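Local coordinates for beta-ketoacyl-[acyl-carrier-protein] synthase FabY (Pseudomonas aeruginosa, PDB 4CW4) that condenses acetyl-CoA with malonyl-ACP to give beta-acetoacetyl-ACP, the primer that starts fatty acid biosynthesis, at residues L99-S113 and R154-K168. Sequence-based numbering, arbitrary orientation.
Sequences LDPDAVHWHKVLELS and RCEFKVDSYRALTVK
His105 of strand 104-112 faces Tyr162 and Asp160 of strand 155-163. His105 CB lies 3.7 Å from Tyr162 CE2. With CG anti to the backbone N (chi1 174°), the imidazole turns its edge toward the tyrosine face in an offset edge-to-face pair, centroids 5.7 Å apart; His105 CD2 meets Tyr162 OH at 3.8 Å. At the tip, His105 NE2 donates to Asp160 OD1 over 2.7 Å, nearly straight at 173°, and His105 CE1 lies by the same oxygen. That oxygen lies in the imidazole plane but is approached on its anti side, somewhat out of the carboxylate plane. Asp160 OD2 forms a salt bridge with Lys158 of the second subunit, so the carboxylate joins the imidazole to the neighbouring chain and probably shares its charge between the two.

Trp106, on the other sheet face, is sandwiched: Lys108 CG covers one side and Arg163 CD the other, the latter 3.8 Å from the five-membered-ring centroid and 11° off its normal, a CH-pi contact. Trp106 NE1 donates to the oxygen of a water in the ring plane, 2.9 Å away. The water also bonds Ser161 OG and donates to Tyr162 O, which probably helps hold the indole edge.

Paired backbone bonds from Val104-Arg163 to Leu112-Cys155 establish the antiparallel register, and a classic beta bulge sets Ala103 and Val104 opposite Arg163. Beyond it, Lys168 NZ reaches Asp102 OD1 at 2.8 Å in a salt bridge, while Arg93 holds OD2.

This two-stranded ribbon projects from the ketosynthase body. Its base, through Leu165 and Val167, rests on helix 319-327; farther out, Phe157 to Val159 continue the sheet antiparallel into the second subunit, making the ribbon part of the homodimer interface.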
loop_
_atom_site.group_PDB
_atom_site.type_symbol
_atom_site.label_atom_id
_atom_site.label_comp_id
_atom_site.label_asym_id
_atom_site.label_seq_id
_atom_site.Cartn_x
_atom_site.Cartn_y
_atom_site.Cartn_z
ATOM N N LEU A 99 -6.756 -21.578 13.237
ATOM C CA LEU A 99 -7.274 -21.192 14.550
ATOM C C LEU A 99 -8.479 -22.062 14.868
ATOM O O LEU A 99 -9.013 -22.750 13.986
ATOM C CB LEU A 99 -7.702 -19.719 14.558
ATOM C CG LEU A 99 -8.674 -19.313 13.446
ATOM C CD1 LEU A 99 -10.104 -19.293 13.982
ATOM C CD2 LEU A 99 -8.309 -17.972 12.821
ATOM N N ASP A 100 -8.898 -22.049 16.128
ATOM C CA ASP A 100 -10.113 -22.719 16.515
ATOM C C ASP A 100 -11.192 -21.654 16.636
ATOM O O ASP A 100 -11.157 -20.850 17.565
ATOM C CB ASP A 100 -9.909 -23.430 17.855
ATOM C CG ASP A 100 -11.123 -24.221 18.307
ATOM O OD1 ASP A 100 -12.247 -23.975 17.826
ATOM O OD2 ASP A 100 -10.937 -25.076 19.198
ATOM N N PRO A 101 -12.192 -21.677 15.742
ATOM C CA PRO A 101 -13.144 -20.569 15.780
ATOM C C PRO A 101 -14.099 -20.636 16.967
ATOM O O PRO A 101 -14.905 -19.733 17.118
ATOM C CB PRO A 101 -13.884 -20.708 14.438
ATOM C CG PRO A 101 -13.822 -22.183 14.180
ATOM C CD PRO A 101 -12.465 -22.597 14.618
ATOM N N ASP A 102 -14.011 -21.693 17.776
ATOM C CA ASP A 102 -14.708 -21.740 19.054
ATOM C C ASP A 102 -13.790 -21.479 20.258
ATOM O O ASP A 102 -14.237 -21.530 21.404
ATOM C CB ASP A 102 -15.383 -23.100 19.214
ATOM C CG ASP A 102 -16.504 -23.297 18.230
ATOM O OD1 ASP A 102 -17.407 -22.424 18.189
ATOM O OD2 ASP A 102 -16.478 -24.303 17.487
ATOM N N ALA A 103 -12.516 -21.194 20.009
ATOM C CA ALA A 103 -11.575 -21.008 21.112
ATOM C C ALA A 103 -10.373 -20.168 20.693
ATOM O O ALA A 103 -9.260 -20.688 20.475
ATOM C CB ALA A 103 -11.125 -22.352 21.668
ATOM N N VAL A 104 -10.599 -18.866 20.577
ATOM C CA VAL A 104 -9.513 -17.936 20.271
ATOM C C VAL A 104 -9.087 -17.242 21.549
ATOM O O VAL A 104 -9.910 -16.833 22.367
ATOM C CB VAL A 104 -9.875 -16.911 19.140
ATOM C CG1 VAL A 104 -10.181 -17.618 17.830
ATOM C CG2 VAL A 104 -11.035 -16.041 19.515
ATOM N N HIS A 105 -7.782 -17.113 21.707
ATOM C CA HIS A 105 -7.195 -16.512 22.885
ATOM C C HIS A 105 -7.411 -15.004 22.935
ATOM O O HIS A 105 -7.337 -14.308 21.916
ATOM C CB HIS A 105 -5.693 -16.807 22.930
ATOM C CG HIS A 105 -4.975 -16.100 24.041
ATOM N ND1 HIS A 105 -4.365 -14.875 23.869
ATOM C CD2 HIS A 105 -4.761 -16.450 25.333
ATOM C CE1 HIS A 105 -3.827 -14.488 25.012
ATOM N NE2 HIS A 105 -4.042 -15.433 25.912
ATOM N N TRP A 106 -7.665 -14.517 24.143
ATOM C CA TRP A 106 -7.573 -13.099 24.445
ATOM C C TRP A 106 -7.251 -12.941 25.923
ATOM O O TRP A 106 -7.010 -13.928 26.616
ATOM C CB TRP A 106 -8.854 -12.345 24.074
ATOM C CG TRP A 106 -10.116 -12.744 24.804
ATOM C CD1 TRP A 106 -10.645 -14.006 24.941
ATOM C CD2 TRP A 106 -11.050 -11.854 25.428
ATOM N NE1 TRP A 106 -11.820 -13.945 25.645
ATOM C CE2 TRP A 106 -12.090 -12.637 25.954
ATOM C CE3 TRP A 106 -11.087 -10.464 25.618
ATOM C CZ2 TRP A 106 -13.163 -12.082 26.646
ATOM C CZ3 TRP A 106 -12.145 -9.921 26.315
ATOM C CH2 TRP A 106 -13.176 -10.723 26.803
ATOM N N HIS A 107 -7.234 -11.700 26.400
ATOM C CA HIS A 107 -7.075 -11.426 27.832
ATOM C C HIS A 107 -8.351 -10.807 28.379
ATOM O O HIS A 107 -8.826 -9.830 27.820
ATOM C CB HIS A 107 -5.954 -10.411 28.089
ATOM C CG HIS A 107 -4.579 -10.899 27.778
ATOM N ND1 HIS A 107 -3.585 -10.054 27.333
ATOM C CD2 HIS A 107 -4.015 -12.128 27.863
ATOM C CE1 HIS A 107 -2.479 -10.744 27.137
ATOM N NE2 HIS A 107 -2.707 -12.003 27.465
ATOM N N LYS A 108 -8.886 -11.325 29.480
ATOM C CA LYS A 108 -9.888 -10.585 30.237
ATOM C C LYS A 108 -9.186 -9.726 31.264
ATOM O O LYS A 108 -8.146 -10.110 31.790
ATOM C CB LYS A 108 -10.827 -11.520 30.991
ATOM C CG LYS A 108 -11.865 -12.214 30.137
ATOM C CD LYS A 108 -12.874 -12.893 31.048
ATOM C CE LYS A 108 -13.931 -13.657 30.286
ATOM N NZ LYS A 108 -14.920 -14.228 31.235
ATOM N N VAL A 109 -9.792 -8.586 31.564
ATOM C CA VAL A 109 -9.400 -7.779 32.706
ATOM C C VAL A 109 -10.033 -8.406 33.948
ATOM O O VAL A 109 -11.254 -8.505 34.052
ATOM C CB VAL A 109 -9.852 -6.332 32.567
ATOM C CG1 VAL A 109 -9.532 -5.538 33.846
ATOM C CG2 VAL A 109 -9.194 -5.688 31.348
ATOM N N LEU A 110 -9.184 -8.836 34.870
ATOM C CA LEU A 110 -9.633 -9.411 36.128
ATOM C C LEU A 110 -9.302 -8.433 37.245
ATOM O O LEU A 110 -8.131 -8.206 37.567
ATOM C CB LEU A 110 -8.943 -10.755 36.349
ATOM C CG LEU A 110 -9.194 -11.456 37.681
ATOM C CD1 LEU A 110 -10.665 -11.778 37.874
ATOM C CD2 LEU A 110 -8.367 -12.721 37.759
ATOM N N GLU A 111 -10.340 -7.829 37.806
ATOM C CA GLU A 111 -10.159 -6.889 38.897
ATOM C C GLU A 111 -10.110 -7.647 40.206
ATOM O O GLU A 111 -11.125 -8.175 40.653
ATOM C CB GLU A 111 -11.302 -5.876 38.931
ATOM C CG GLU A 111 -11.375 -5.001 37.700
ATOM C CD GLU A 111 -12.547 -4.037 37.740
ATOM O OE1 GLU A 111 -12.567 -3.163 38.636
ATOM O OE2 GLU A 111 -13.450 -4.157 36.881
ATOM N N LEU A 112 -8.932 -7.704 40.813
ATOM C CA LEU A 112 -8.781 -8.353 42.109
ATOM C C LEU A 112 -8.776 -7.327 43.202
ATOM O O LEU A 112 -8.022 -6.366 43.157
ATOM C CB LEU A 112 -7.498 -9.167 42.170
ATOM C CG LEU A 112 -7.456 -10.325 41.182
ATOM C CD1 LEU A 112 -6.364 -11.291 41.577
ATOM C CD2 LEU A 112 -8.806 -11.022 41.097
ATOM N N SER A 113 -9.643 -7.551 44.182
ATOM C CA SER A 113 -9.749 -6.698 45.348
ATOM C C SER A 113 -9.515 -7.535 46.589
ATOM O O SER A 113 -9.933 -8.694 46.656
ATOM C CB SER A 113 -11.140 -6.059 45.425
ATOM O OG SER A 113 -11.282 -5.020 44.469
ATOM N N ARG A 154 -7.874 -2.710 45.128
ATOM C CA ARG A 154 -8.297 -3.296 43.860
ATOM C C ARG A 154 -7.256 -3.002 42.791
ATOM O O ARG A 154 -6.754 -1.894 42.690
ATOM C CB ARG A 154 -9.647 -2.736 43.392
ATOM C CG ARG A 154 -10.171 -3.415 42.123
ATOM C CD ARG A 154 -11.381 -2.709 41.545
ATOM N NE ARG A 154 -12.502 -2.607 42.477
ATOM C CZ ARG A 154 -13.635 -1.955 42.217
ATOM N NH1 ARG A 154 -13.802 -1.338 41.050
ATOM N NH2 ARG A 154 -14.602 -1.912 43.125
ATOM N N CYS A 155 -6.934 -3.995 41.980
ATOM C CA CYS A 155 -6.123 -3.724 40.815
ATOM C C CYS A 155 -6.472 -4.689 39.712
ATOM O O CYS A 155 -7.221 -5.642 39.914
ATOM C CB CYS A 155 -4.646 -3.794 41.142
ATOM S SG CYS A 155 -4.137 -5.390 41.655
ATOM N N GLU A 156 -5.927 -4.406 38.541
ATOM C CA GLU A 156 -6.294 -5.105 37.334
ATOM C C GLU A 156 -5.176 -6.006 36.877
ATOM O O GLU A 156 -4.065 -5.559 36.613
ATOM C CB GLU A 156 -6.593 -4.105 36.218
ATOM C CG GLU A 156 -7.858 -3.310 36.445
ATOM C CD GLU A 156 -8.236 -2.494 35.239
ATOM O OE1 GLU A 156 -7.448 -2.466 34.278
ATOM O OE2 GLU A 156 -9.324 -1.890 35.252
ATOM N N PHE A 157 -5.480 -7.283 36.795
ATOM C CA PHE A 157 -4.635 -8.234 36.105
ATOM C C PHE A 157 -5.271 -8.562 34.766
ATOM O O PHE A 157 -6.474 -8.401 34.586
ATOM C CB PHE A 157 -4.496 -9.508 36.931
ATOM C CG PHE A 157 -3.703 -9.308 38.170
ATOM C CD1 PHE A 157 -2.344 -9.188 38.097
ATOM C CD2 PHE A 157 -4.313 -9.190 39.406
ATOM C CE1 PHE A 157 -1.581 -8.972 39.224
ATOM C CE2 PHE A 157 -3.556 -8.982 40.522
ATOM C CZ PHE A 157 -2.176 -8.882 40.425
ATOM N N LYS A 158 -4.449 -9.017 33.837
ATOM C CA LYS A 158 -4.966 -9.608 32.608
ATOM C C LYS A 158 -4.768 -11.117 32.664
ATOM O O LYS A 158 -3.690 -11.595 33.013
ATOM C CB LYS A 158 -4.282 -9.027 31.380
ATOM C CG LYS A 158 -4.983 -7.763 30.781
ATOM C CD LYS A 158 -5.296 -6.668 31.806
ATOM C CE LYS A 158 -4.043 -5.950 32.315
ATOM N NZ LYS A 158 -4.349 -4.709 33.150
ATOM N N VAL A 159 -5.830 -11.861 32.363
ATOM C CA VAL A 159 -5.785 -13.325 32.411
ATOM C C VAL A 159 -6.138 -13.922 31.047
ATOM O O VAL A 159 -7.007 -13.416 30.345
ATOM C CB VAL A 159 -6.736 -13.884 33.513
ATOM C CG1 VAL A 159 -6.292 -13.456 34.871
ATOM C CG2 VAL A 159 -8.183 -13.462 33.279
ATOM N N ASP A 160 -5.483 -15.024 30.696
ATOM C CA ASP A 160 -5.789 -15.738 29.469
ATOM C C ASP A 160 -7.207 -16.255 29.513
ATOM O O ASP A 160 -7.644 -16.824 30.517
ATOM C CB ASP A 160 -4.825 -16.898 29.276
ATOM C CG ASP A 160 -3.399 -16.443 29.231
ATOM O OD1 ASP A 160 -3.092 -15.539 28.434
ATOM O OD2 ASP A 160 -2.605 -16.922 30.060
ATOM N N SER A 161 -7.911 -16.070 28.408
ATOM C CA SER A 161 -9.262 -16.578 28.263
ATOM C C SER A 161 -9.505 -16.934 26.796
ATOM O O SER A 161 -8.726 -16.551 25.930
ATOM C CB SER A 161 -10.268 -15.535 28.739
ATOM O OG SER A 161 -11.548 -16.108 28.977
ATOM N N TYR A 162 -10.565 -17.692 26.540
ATOM C CA TYR A 162 -10.874 -18.194 25.208
ATOM C C TYR A 162 -12.305 -17.893 24.833
ATOM O O TYR A 162 -13.220 -18.062 25.637
ATOM C CB TYR A 162 -10.555 -19.692 25.138
ATOM C CG TYR A 162 -9.087 -19.890 25.370
ATOM C CD1 TYR A 162 -8.573 -20.028 26.653
ATOM C CD2 TYR A 162 -8.197 -19.847 24.305
ATOM C CE1 TYR A 162 -7.207 -20.134 26.861
ATOM C CE2 TYR A 162 -6.837 -19.963 24.505
ATOM C CZ TYR A 162 -6.346 -20.107 25.780
ATOM O OH TYR A 162 -4.981 -20.223 25.974
ATOM N N ARG A 163 -12.503 -17.443 23.597
ATOM C CA ARG A 163 -13.839 -17.086 23.138
ATOM C C ARG A 163 -14.117 -17.654 21.762
ATOM O O ARG A 163 -13.205 -18.048 21.041
ATOM C CB ARG A 163 -14.024 -15.565 23.125
ATOM C CG ARG A 163 -13.129 -14.845 22.107
ATOM C CD ARG A 163 -13.278 -13.340 22.182
ATOM N NE ARG A 163 -14.647 -12.938 21.858
ATOM C CZ ARG A 163 -15.112 -12.734 20.630
ATOM N NH1 ARG A 163 -14.319 -12.857 19.574
ATOM N NH2 ARG A 163 -16.383 -12.401 20.463
ATOM N N ALA A 164 -15.393 -17.678 21.407
ATOM C CA ALA A 164 -15.807 -18.136 20.095
ATOM C C ALA A 164 -15.988 -16.938 19.173
ATOM O O ALA A 164 -16.462 -15.892 19.592
ATOM C CB ALA A 164 -17.083 -18.920 20.190
ATOM N N LEU A 165 -15.579 -17.103 17.922
ATOM C CA LEU A 165 -15.862 -16.113 16.886
ATOM C C LEU A 165 -17.265 -16.373 16.355
ATOM O O LEU A 165 -17.725 -17.512 16.316
ATOM C CB LEU A 165 -14.859 -16.242 15.740
ATOM C CG LEU A 165 -13.372 -16.063 16.052
ATOM C CD1 LEU A 165 -12.525 -16.389 14.833
ATOM C CD2 LEU A 165 -13.095 -14.636 16.491
ATOM N N THR A 166 -17.956 -15.328 15.931
ATOM C CA THR A 166 -19.273 -15.519 15.319
ATOM C C THR A 166 -19.174 -16.117 13.907
ATOM O O THR A 166 -20.146 -16.636 13.391
ATOM C CB THR A 166 -20.044 -14.206 15.228
ATOM O OG1 THR A 166 -19.316 -13.308 14.395
ATOM C CG2 THR A 166 -20.248 -13.599 16.628
ATOM N N VAL A 167 -17.996 -16.017 13.300
ATOM C CA VAL A 167 -17.709 -16.511 11.953
ATOM C C VAL A 167 -16.913 -17.802 12.069
ATOM O O VAL A 167 -15.954 -17.868 12.842
ATOM C CB VAL A 167 -16.890 -15.442 11.186
ATOM C CG1 VAL A 167 -16.315 -15.981 9.879
ATOM C CG2 VAL A 167 -17.768 -14.220 10.939
ATOM N N LYS A 168 -17.305 -18.827 11.315
ATOM C CA LYS A 168 -16.666 -20.139 11.437
ATOM C C LYS A 168 -16.028 -20.621 10.138
ATOM O O LYS A 168 -15.506 -21.728 10.117
ATOM C CB LYS A 168 -17.669 -21.226 11.880
ATOM C CG LYS A 168 -18.593 -20.870 13.054
ATOM C CD LYS A 168 -17.871 -20.741 14.364
ATOM C CE LYS A 168 -18.853 -20.410 15.497
ATOM N NZ LYS A 168 -18.122 -20.185 16.753
HETATM O O HOH W 1 -13.486 -15.792 27.075
#